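Local coordinates for protein aminoglycoside N(6')-acetyltransferase type 1 (Salmonella choleraesuis, PDB 2VBQ) that transfers an acetyl group from acetyl-CoA to the 6'-amino group of aminoglycoside antibiotics, conferring resistance to them, and works as a homodimer, at residues Thr29-Glu32 / His33-Gly36. Residues are numbered along the deposited sequence; the frame is centred on the assembly and turned at random.
Sequences THLE and HWRG
R35 and E32 run side by side on the first turn of helix 31-41, the opening helix of this GNAT-fold acetyltransferase, with H30 at the N-cap position. Their charged ends make a long salt bridge, E32 OE2 to R35 NH1 at 3.8 Å. The carboxylate and guanidinium planes stand 87° apart, so the two groups do not meet as a flat, two-pronged pair. A bend at chi3 (-139°) turns the arginine back along the helix, bringing L31 CB over one face of the guanidinium, 3.9 Å from NH2.

Nearer the cap, H30 and H33 meet at their ring edges, each CD2 near the plane of the other ring. On the buried side the W34 indole presents an edge to the L31 carbonyl, while L31 CD2 approaches CE3 at 4.3 Å. Beyond the turn, L31 and W34 pack against helix 47-59, and W34 also reaches strand 63-70; its NE1 bonds D79 OD1, and its ring meets F77 nearly at right angles. The W34 side chain lies about 6 Å from that of substrate-binding W42, which places this face of the helix close to the active site.

The first helical backbone bond, W34 N to H30 O, measures 3.0 Å; R35 N to L31 O follows, almost straight at 177°. H33 N, at the start of the helix, is taken up by a water at 3.0 Å, which donates to T29 O and, weakly, to E32 OE1.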
# COMPACT_ATOMS: atom_id res chain seq x y z
N THR A 29 14.23 -21.23 -13.85
CA THR A 29 15.51 -21.80 -13.45
C THR A 29 16.03 -21.33 -12.06
O THR A 29 16.82 -22.02 -11.43
CB THR A 29 16.60 -21.68 -14.55
OG1 THR A 29 17.01 -20.32 -14.71
CG2 THR A 29 16.08 -22.22 -15.88
N HIS A 30 15.54 -20.18 -11.57
CA HIS A 30 15.99 -19.68 -10.26
C HIS A 30 14.97 -19.89 -9.16
O HIS A 30 15.14 -19.34 -8.07
CB HIS A 30 16.30 -18.19 -10.32
CG HIS A 30 17.35 -17.83 -11.31
ND1 HIS A 30 17.06 -17.20 -12.50
CD2 HIS A 30 18.69 -18.02 -11.29
CE1 HIS A 30 18.19 -17.01 -13.17
NE2 HIS A 30 19.19 -17.50 -12.46
N LEU A 31 13.91 -20.64 -9.45
CA LEU A 31 12.81 -20.81 -8.49
C LEU A 31 13.27 -21.42 -7.18
O LEU A 31 12.87 -20.95 -6.12
CB LEU A 31 11.68 -21.66 -9.05
CG LEU A 31 10.53 -21.02 -9.84
CD1 LEU A 31 9.62 -22.13 -10.38
CD2 LEU A 31 9.75 -20.03 -8.98
N GLU A 32 14.09 -22.47 -7.25
CA GLU A 32 14.63 -23.09 -5.99
C GLU A 32 15.60 -22.18 -5.22
O GLU A 32 15.57 -22.16 -4.00
CB GLU A 32 15.29 -24.44 -6.28
CG GLU A 32 14.29 -25.53 -6.69
CD GLU A 32 13.87 -25.42 -8.15
OE1 GLU A 32 14.44 -24.61 -8.92
OE2 GLU A 32 12.94 -26.18 -8.53
N HIS A 33 16.46 -21.44 -5.93
CA HIS A 33 17.31 -20.44 -5.29
C HIS A 33 16.46 -19.44 -4.50
O HIS A 33 16.75 -19.13 -3.34
CB HIS A 33 18.11 -19.65 -6.32
CG HIS A 33 19.18 -20.43 -7.02
ND1 HIS A 33 19.95 -21.38 -6.39
CD2 HIS A 33 19.65 -20.35 -8.29
CE1 HIS A 33 20.82 -21.88 -7.25
NE2 HIS A 33 20.67 -21.26 -8.40
N TRP A 34 15.40 -18.94 -5.15
CA TRP A 34 14.50 -17.95 -4.55
C TRP A 34 13.71 -18.49 -3.34
O TRP A 34 13.74 -17.88 -2.27
CB TRP A 34 13.56 -17.42 -5.64
CG TRP A 34 12.52 -16.48 -5.19
CD1 TRP A 34 12.67 -15.15 -4.88
CD2 TRP A 34 11.13 -16.78 -5.04
NE1 TRP A 34 11.44 -14.61 -4.53
CE2 TRP A 34 10.48 -15.59 -4.61
CE3 TRP A 34 10.36 -17.94 -5.23
CZ2 TRP A 34 9.10 -15.52 -4.40
CZ3 TRP A 34 8.97 -17.88 -4.99
CH2 TRP A 34 8.36 -16.67 -4.59
N ARG A 35 13.03 -19.62 -3.50
CA ARG A 35 12.33 -20.27 -2.39
C ARG A 35 13.29 -20.56 -1.19
O ARG A 35 12.93 -20.36 -0.04
CB ARG A 35 11.67 -21.57 -2.85
CG ARG A 35 10.52 -21.48 -3.87
CD ARG A 35 9.81 -22.88 -3.95
NE ARG A 35 9.46 -23.26 -5.32
CZ ARG A 35 10.07 -24.21 -6.03
NH1 ARG A 35 11.07 -24.91 -5.50
NH2 ARG A 35 9.69 -24.47 -7.27
N GLY A 36 14.52 -20.99 -1.48
CA GLY A 36 15.49 -21.28 -0.40
C GLY A 36 15.82 -20.06 0.47
O GLY A 36 15.95 -20.17 1.70
O HOH W 1 17.05 -22.60 -8.58